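Local coordinates for enolase (alpha proteobacterium BAL199, PDB 3UGV), which probably catalyses a magnesium-dependent reaction starting with proton abstraction beside a substrate carboxylate, as relatives in the enolase superfamily do, at residues Q100-A105 with W136-R141; N144-T149 with V369-G374; G152-S157 with V336-E341. All blocks are in the same frame, centred on the assembly; numbering follows the deposited sequence.

In the fold
Contact 1 is internal to the N-terminal capping domain and joins the start of helix 104-114 and the loop before it to helix 123-142; contacts 2 and 3 join residues 144-157 to the C-terminal part of the chain. The chain leaves helix 123-142 directly into contact 2, whose centre is about 14 Å from that of contact 1, and there 144-149 pairs with 369-374. Contact 3, about 10 Å from contact 2 between centres, follows with 152-157, the run into strand 157-162, held by residues 336-341, which continue from helix 330-337. Its second half comes before 369-374, so contact 2 encloses contact 3 in sequence. All three also touch a second subunit and lie near a subunit interface.

Contact 1. Residues Q100-A105 with W136-R141; sequences QPLAPA and WDALAR
In the helical part of the N-terminal capping domain, Pro104, the first residue of helix 104-114, lies over one face of the Trp136 indole in a CH-pi contact. Its CB stands 3.5 Å from the centroid of the Trp136 five-membered ring, 22° from the ring normal, while Pro104 CG lies over the bond shared by the two rings, 3.7 Å from Trp136 CD2. Trp136 CG is anti to its carbonyl carbon (chi1 -89°), which swings the indole away from its helix so one face meets the proline. The indole N-H is satisfied by Ser308 OG. Proline suits this position: a helix's first turn has no internal acceptor for its N-H, and the compact ring offers CH groups to the aromatic face. On the next turn of helix 123-142, Leu139 CD2 meets Pro104 CG at 3.8 Å, the side chains crossing at about a right angle. Leu102, central in an inverse gamma turn, sends CD1 to Ala138 CB at 3.9 Å, the small alanine letting it lie close to the helix backbone. No hydrogen bond crosses; this is apolar packing of a helix N-terminus on a neighbouring helix, within the mandelate racemase/muconate lactonizing enzyme N-terminal domain.

Contact 2. Residues N144-T149 with V369-G374; sequences NMPLCT and VPDKPG
A single parallel beta bridge, Pro146 with Gly374, ties the connection between helices 123-142 and 147-150 to the loop after strand 366-368, and so the capping domain to the C-terminal part of the chain. Gly374 supplies both bonds. Its N donates to Met145 O at 2.8 Å, and its O accepts Leu147 N at 2.9 Å. The bonds straddle Pro146, so the bridge does not use the N-H that proline lacks. Gly374 adopts a positive phi of 59°, a region glycine enters easily.

Close CH contacts fill in beside these bonds. Pro146 CA lies 3.1 Å from Lys372 O, and Met145 O, already bonded to Gly374 N, also receives Pro373 CA at 3.4 Å. Asp371 OD1 comes to 3.4 Å from Pro146 CG, its carboxylate set against the slightly positive CH groups of the ring; CG of Asp371 lies roughly anti to the backbone N (chi1 -150°), which carries the carboxylate back to the proline. At one end Asn144 and Pro373 run alongside each other, pointing the same way. Asn144 is the C-prime residue of the Schellman motif that ends helix 123-142, a place where asparagine tolerates positive phi well. At the other end Cys148 SG packs on Val369 CG1 at 4.0 Å, while the backbone N of Cys148 is bonded to His335 ND1, which helps satisfy the start of the short helix.

Because the cross-links are backbone bonds assisted by CH contacts, with no salt bridge between the segments, this join probably depends little on the ionisation of side chains.

Contact 3. Residues G152-S157 with V336-E341; sequences GGTPGS and VMRVTE
The Arg338 side chain curls round and lays its guanidinium against the backbone of Thr154 to Ser157, so that edge and face are both used. Bends at chi2 (-66°) and chi3 (-59°) set the group alongside this run. NE donates to Thr154 O at 2.7 Å, nearly along the C=O axis, although that oxygen sits 29° out of the guanidinium plane. Farther along the edge, NH1 reaches Ser157 O at 3.2 Å, and here the acceptor lies in the plane of the group. NH2 adds weak bonds to Thr154 O and to Thr154 OG1. The stronger partner of OG1 is Glu106 OE2 of the second subunit, with which Arg338 NH2 also makes a long, weak ion pair.

One guanidinium face rests over the backbone of Pro155 and Gly156, with Gly156 CA 3.5 Å from Arg338 NH1. Having no CB, the glycine lets the flat group settle this low. Glycine plays the same part at Gly153, where Val339 CG1 presses onto the backbone, 3.4 Å from Gly153 N. Within 336-341, Val336 O accepts Val339 N and Thr340 OG1 from opposite faces of its plane, helping to fix the backbone of Val336 to Thr340.

An arginine that bonds the carbonyls of Thr154 and Ser157 and lies over the backbone between them thus braces the run that leads into strand 157-162, which pairs in parallel with strand 346-348, as the first and last strands do in the closed barrel of enolase-superfamily proteins.

Contact 1. Residues Q100-A105 with W136-R141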
loop_
_atom_site.group_PDB
_atom_site.type_symbol
_atom_site.label_atom_id
_atom_site.label_comp_id
_atom_site.label_asym_id
_atom_site.label_seq_id
_atom_site.Cartn_x
_atom_site.Cartn_y
_atom_site.Cartn_z
ATOM N N GLN F 100 -11.794 28.650 38.278
ATOM C CA GLN F 100 -11.700 27.239 37.923
ATOM C C GLN F 100 -10.466 26.561 38.488
ATOM O O GLN F 100 -9.470 27.211 38.791
ATOM C CB GLN F 100 -11.763 27.066 36.408
ATOM C CG GLN F 100 -13.075 26.463 35.949
ATOM C CD GLN F 100 -13.692 27.220 34.793
ATOM O OE1 GLN F 100 -13.625 26.779 33.642
ATOM N NE2 GLN F 100 -14.301 28.364 35.092
ATOM N N PRO F 101 -10.532 25.239 38.644
ATOM C CA PRO F 101 -9.372 24.535 39.196
ATOM C C PRO F 101 -8.140 24.784 38.329
ATOM O O PRO F 101 -8.246 24.857 37.110
ATOM C CB PRO F 101 -9.799 23.065 39.147
ATOM C CG PRO F 101 -11.315 23.115 39.183
ATOM C CD PRO F 101 -11.674 24.343 38.389
ATOM N N LEU F 102 -6.987 24.957 38.962
ATOM C CA LEU F 102 -5.738 25.133 38.243
ATOM C C LEU F 102 -5.233 23.745 37.857
ATOM O O LEU F 102 -4.321 23.209 38.489
ATOM C CB LEU F 102 -4.722 25.852 39.129
ATOM C CG LEU F 102 -3.541 26.606 38.516
ATOM C CD1 LEU F 102 -2.442 25.656 38.123
ATOM C CD2 LEU F 102 -3.986 27.471 37.343
ATOM N N ALA F 103 -5.849 23.167 36.826
ATOM C CA ALA F 103 -5.539 21.814 36.372
ATOM C C ALA F 103 -5.191 21.818 34.887
ATOM O O ALA F 103 -6.077 21.978 34.049
ATOM C CB ALA F 103 -6.718 20.896 36.630
ATOM N N PRO F 104 -3.895 21.629 34.563
ATOM C CA PRO F 104 -3.359 21.781 33.204
ATOM C C PRO F 104 -4.213 21.078 32.168
ATOM O O PRO F 104 -4.660 21.700 31.211
ATOM C CB PRO F 104 -1.991 21.100 33.291
ATOM C CG PRO F 104 -1.575 21.303 34.680
ATOM C CD PRO F 104 -2.840 21.256 35.522
ATOM N N ALA F 105 -4.443 19.790 32.377
ATOM C CA ALA F 105 -5.137 18.971 31.398
ATOM C C ALA F 105 -6.575 19.418 31.145
ATOM O O ALA F 105 -7.034 19.423 30.002
ATOM C CB ALA F 105 -5.089 17.521 31.808
ATOM N N TRP F 136 1.401 24.703 34.288
ATOM C CA TRP F 136 2.173 23.564 34.743
ATOM C C TRP F 136 3.244 24.044 35.709
ATOM O O TRP F 136 3.595 23.335 36.650
ATOM C CB TRP F 136 2.834 22.840 33.573
ATOM C CG TRP F 136 2.012 21.758 32.948
ATOM C CD1 TRP F 136 1.360 21.817 31.750
ATOM C CD2 TRP F 136 1.772 20.443 33.471
ATOM N NE1 TRP F 136 0.722 20.632 31.500
ATOM C CE2 TRP F 136 0.963 19.766 32.535
ATOM C CE3 TRP F 136 2.160 19.775 34.636
ATOM C CZ2 TRP F 136 0.535 18.450 32.726
ATOM C CZ3 TRP F 136 1.729 18.461 34.827
ATOM C CH2 TRP F 136 0.929 17.817 33.877
ATOM N N ASP F 137 3.781 25.237 35.461
ATOM C CA ASP F 137 4.776 25.794 36.365
ATOM C C ASP F 137 4.135 26.037 37.715
ATOM O O ASP F 137 4.724 25.728 38.748
ATOM C CB ASP F 137 5.391 27.093 35.831
ATOM C CG ASP F 137 6.346 27.737 36.830
ATOM O OD1 ASP F 137 7.416 27.148 37.113
ATOM O OD2 ASP F 137 6.024 28.832 37.336
ATOM N N ALA F 138 2.926 26.589 37.707
ATOM C CA ALA F 138 2.192 26.817 38.958
ATOM C C ALA F 138 1.926 25.513 39.731
ATOM O O ALA F 138 2.153 25.444 40.933
ATOM C CB ALA F 138 0.889 27.585 38.696
ATOM N N LEU F 139 1.462 24.478 39.031
ATOM C CA LEU F 139 1.195 23.186 39.654
ATOM C C LEU F 139 2.459 22.608 40.271
ATOM O O LEU F 139 2.431 22.062 41.361
ATOM C CB LEU F 139 0.600 22.209 38.631
ATOM C CG LEU F 139 0.182 20.822 39.114
ATOM C CD1 LEU F 139 -1.020 20.885 40.060
ATOM C CD2 LEU F 139 -0.143 19.951 37.913
ATOM N N ALA F 140 3.574 22.727 39.564
ATOM C CA ALA F 140 4.859 22.270 40.082
ATOM C C ALA F 140 5.239 23.000 41.372
ATOM O O ALA F 140 5.646 22.377 42.348
ATOM C CB ALA F 140 5.929 22.468 39.037
ATOM N N ARG F 141 5.108 24.326 41.369
ATOM C CA ARG F 141 5.404 25.124 42.556
ATOM C C ARG F 141 4.497 24.713 43.715
ATOM O O ARG F 141 4.949 24.557 44.850
ATOM C CB ARG F 141 5.267 26.627 42.262
ATOM C CG ARG F 141 6.301 27.151 41.274
ATOM C CD ARG F 141 6.117 28.637 40.944
ATOM N NE ARG F 141 7.161 29.108 40.031
ATOM C CZ ARG F 141 8.374 29.498 40.418
ATOM N NH1 ARG F 141 8.697 29.477 41.705
ATOM N NH2 ARG F 141 9.268 29.907 39.524
#

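Contact 2. Residues N144-T149 with V369-G374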
loop_
_atom_site.group_PDB
_atom_site.type_symbol
_atom_site.label_atom_id
_atom_site.label_comp_id
_atom_site.label_asym_id
_atom_site.label_seq_id
_atom_site.Cartn_x
_atom_site.Cartn_y
_atom_site.Cartn_z
ATOM N N ASN F 144 5.829 21.974 45.381
ATOM C CA ASN F 144 7.223 22.240 45.748
ATOM C C ASN F 144 8.221 21.311 45.032
ATOM O O ASN F 144 9.163 20.794 45.644
ATOM C CB ASN F 144 7.402 22.183 47.272
ATOM C CG ASN F 144 8.747 22.723 47.724
ATOM O OD1 ASN F 144 9.480 22.060 48.461
ATOM N ND2 ASN F 144 9.082 23.931 47.278
ATOM N N MET F 145 8.001 21.108 43.733
ATOM C CA MET F 145 8.853 20.244 42.912
ATOM C C MET F 145 9.307 20.960 41.659
ATOM O O MET F 145 8.550 21.739 41.075
ATOM C CB MET F 145 8.091 18.989 42.490
ATOM C CG MET F 145 7.843 17.998 43.621
ATOM S SD MET F 145 6.799 16.621 43.108
ATOM C CE MET F 145 6.791 15.665 44.617
ATOM N N PRO F 146 10.551 20.704 41.234
ATOM C CA PRO F 146 10.931 21.149 39.889
ATOM C C PRO F 146 9.970 20.499 38.880
ATOM O O PRO F 146 9.466 19.412 39.172
ATOM C CB PRO F 146 12.347 20.585 39.724
ATOM C CG PRO F 146 12.836 20.287 41.134
ATOM C CD PRO F 146 11.607 19.904 41.888
ATOM N N LEU F 147 9.704 21.139 37.737
ATOM C CA LEU F 147 8.750 20.581 36.772
ATOM C C LEU F 147 9.113 19.153 36.342
ATOM O O LEU F 147 8.256 18.264 36.335
ATOM C CB LEU F 147 8.595 21.481 35.545
ATOM C CG LEU F 147 7.544 20.996 34.535
ATOM C CD1 LEU F 147 6.143 21.014 35.132
ATOM C CD2 LEU F 147 7.586 21.822 33.240
ATOM N N CYS F 148 10.378 18.929 35.984
ATOM C CA CYS F 148 10.795 17.597 35.557
ATOM C C CYS F 148 10.493 16.561 36.638
ATOM O O CYS F 148 10.214 15.402 36.335
ATOM C CB CYS F 148 12.280 17.575 35.211
ATOM S SG CYS F 148 13.358 18.129 36.538
ATOM N N THR F 149 10.547 16.986 37.897
ATOM C CA THR F 149 10.243 16.098 39.014
ATOM C C THR F 149 8.745 15.794 39.079
ATOM O O THR F 149 8.339 14.641 39.187
ATOM C CB THR F 149 10.740 16.680 40.358
ATOM O OG1 THR F 149 12.155 16.891 40.287
ATOM C CG2 THR F 149 10.449 15.712 41.497
ATOM N N VAL F 369 19.574 21.537 34.514
ATOM C CA VAL F 369 18.263 21.864 35.078
ATOM C C VAL F 369 18.454 22.054 36.570
ATOM O O VAL F 369 18.931 21.143 37.242
ATOM C CB VAL F 369 17.206 20.743 34.878
ATOM C CG1 VAL F 369 15.907 21.124 35.574
ATOM C CG2 VAL F 369 16.951 20.463 33.406
ATOM N N PRO F 370 18.085 23.236 37.091
ATOM C CA PRO F 370 18.342 23.591 38.494
ATOM C C PRO F 370 17.311 22.964 39.424
ATOM O O PRO F 370 16.162 22.761 39.028
ATOM C CB PRO F 370 18.160 25.106 38.497
ATOM C CG PRO F 370 17.081 25.326 37.473
ATOM C CD PRO F 370 17.352 24.299 36.379
ATOM N N ASP F 371 17.717 22.663 40.651
ATOM C CA ASP F 371 16.785 22.126 41.626
ATOM C C ASP F 371 15.968 23.267 42.235
ATOM O O ASP F 371 16.143 23.604 43.404
ATOM C CB ASP F 371 17.533 21.353 42.713
ATOM C CG ASP F 371 16.709 20.212 43.296
ATOM O OD1 ASP F 371 15.460 20.301 43.313
ATOM O OD2 ASP F 371 17.317 19.217 43.740
ATOM N N LYS F 372 15.099 23.874 41.429
ATOM C CA LYS F 372 14.165 24.889 41.911
ATOM C C LYS F 372 12.750 24.460 41.540
ATOM O O LYS F 372 12.572 23.665 40.626
ATOM C CB LYS F 372 14.496 26.266 41.330
ATOM C CG LYS F 372 15.926 26.707 41.611
ATOM C CD LYS F 372 16.138 28.194 41.364
ATOM C CE LYS F 372 16.355 28.525 39.896
ATOM N NZ LYS F 372 16.613 29.987 39.712
ATOM N N PRO F 373 11.742 24.961 42.265
ATOM C CA PRO F 373 10.369 24.510 42.017
ATOM C C PRO F 373 9.895 25.018 40.664
ATOM O O PRO F 373 10.335 26.089 40.253
ATOM C CB PRO F 373 9.565 25.178 43.143
ATOM C CG PRO F 373 10.583 25.655 44.133
ATOM C CD PRO F 373 11.804 25.965 43.338
ATOM N N GLY F 374 9.021 24.268 39.992
ATOM C CA GLY F 374 8.546 24.632 38.664
ATOM C C GLY F 374 9.655 24.760 37.633
ATOM O O GLY F 374 10.549 23.911 37.546
#

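Contact 3. Residues G152-S157 with V336-E341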
loop_
_atom_site.group_PDB
_atom_site.type_symbol
_atom_site.label_atom_id
_atom_site.label_comp_id
_atom_site.label_asym_id
_atom_site.label_seq_id
_atom_site.Cartn_x
_atom_site.Cartn_y
_atom_site.Cartn_z
ATOM N N GLY F 152 7.881 13.158 36.742
ATOM C CA GLY F 152 8.345 11.801 36.969
ATOM C C GLY F 152 9.838 11.601 36.784
ATOM O O GLY F 152 10.324 10.467 36.803
ATOM N N GLY F 153 10.571 12.696 36.606
ATOM C CA GLY F 153 12.003 12.599 36.423
ATOM C C GLY F 153 12.705 13.327 37.530
ATOM O O GLY F 153 12.124 13.501 38.602
ATOM N N THR F 154 13.945 13.750 37.266
ATOM C CA THR F 154 14.732 14.571 38.194
ATOM C C THR F 154 15.625 15.559 37.443
ATOM O O THR F 154 15.999 15.319 36.287
ATOM C CB THR F 154 15.674 13.726 39.068
ATOM O OG1 THR F 154 16.720 13.191 38.246
ATOM C CG2 THR F 154 14.926 12.601 39.758
ATOM N N PRO F 155 15.983 16.672 38.109
ATOM C CA PRO F 155 16.916 17.667 37.570
ATOM C C PRO F 155 18.258 17.043 37.182
ATOM O O PRO F 155 18.737 16.127 37.848
ATOM C CB PRO F 155 17.110 18.633 38.745
ATOM C CG PRO F 155 15.870 18.483 39.556
ATOM C CD PRO F 155 15.490 17.045 39.445
ATOM N N GLY F 156 18.861 17.542 36.111
ATOM C CA GLY F 156 20.132 17.017 35.655
ATOM C C GLY F 156 20.569 17.650 34.351
ATOM O O GLY F 156 20.061 18.699 33.959
ATOM N N SER F 157 21.501 16.989 33.678
ATOM C CA SER F 157 22.112 17.502 32.459
ATOM C C SER F 157 21.343 17.084 31.205
ATOM O O SER F 157 20.821 15.973 31.129
ATOM C CB SER F 157 23.566 17.016 32.353
ATOM O OG SER F 157 24.434 17.882 33.055
ATOM N N VAL F 336 11.283 18.929 30.218
ATOM C CA VAL F 336 10.575 17.804 29.592
ATOM C C VAL F 336 11.529 16.815 28.941
ATOM O O VAL F 336 11.209 15.633 28.837
ATOM C CB VAL F 336 9.503 18.234 28.540
ATOM C CG1 VAL F 336 8.419 19.056 29.186
ATOM C CG2 VAL F 336 10.146 19.001 27.391
ATOM N N MET F 337 12.696 17.288 28.501
ATOM C CA MET F 337 13.694 16.378 27.913
ATOM C C MET F 337 14.197 15.374 28.934
ATOM O O MET F 337 14.628 14.274 28.573
ATOM C CB MET F 337 14.873 17.134 27.282
ATOM C CG MET F 337 14.518 17.863 26.003
ATOM S SD MET F 337 14.347 16.730 24.620
ATOM C CE MET F 337 16.071 16.543 24.145
ATOM N N ARG F 338 14.131 15.754 30.211
ATOM C CA ARG F 338 14.523 14.867 31.308
ATOM C C ARG F 338 13.585 13.670 31.436
ATOM O O ARG F 338 13.967 12.650 31.990
ATOM C CB ARG F 338 14.589 15.626 32.641
ATOM C CG ARG F 338 15.763 16.600 32.765
ATOM C CD ARG F 338 17.106 15.881 32.793
ATOM N NE ARG F 338 17.200 14.942 33.909
ATOM C CZ ARG F 338 18.287 14.225 34.204
ATOM N NH1 ARG F 338 19.389 14.334 33.470
ATOM N NH2 ARG F 338 18.281 13.395 35.241
ATOM N N VAL F 339 12.363 13.788 30.929
ATOM C CA VAL F 339 11.434 12.660 30.975
ATOM C C VAL F 339 10.968 12.242 29.591
ATOM O O VAL F 339 9.974 11.534 29.462
ATOM C CB VAL F 339 10.200 12.968 31.820
ATOM C CG1 VAL F 339 10.615 13.261 33.245
ATOM C CG2 VAL F 339 9.438 14.152 31.226
ATOM N N THR F 340 11.680 12.678 28.559
ATOM C CA THR F 340 11.310 12.316 27.191
ATOM C C THR F 340 12.075 11.077 26.725
ATOM O O THR F 340 13.312 11.063 26.638
ATOM C CB THR F 340 11.524 13.483 26.228
ATOM O OG1 THR F 340 10.648 14.556 26.592
ATOM C CG2 THR F 340 11.250 13.049 24.793
ATOM N N GLU F 341 11.321 10.032 26.435
ATOM C CA GLU F 341 11.877 8.704 26.186
ATOM C C GLU F 341 12.885 8.680 25.032
ATOM O O GLU F 341 13.920 8.039 25.135
ATOM C CB GLU F 341 10.712 7.755 25.917
ATOM C CG GLU F 341 11.056 6.308 25.703
ATOM C CD GLU F 341 9.836 5.517 25.247
ATOM O OE1 GLU F 341 8.694 5.970 25.522
ATOM O OE2 GLU F 341 10.023 4.462 24.595
#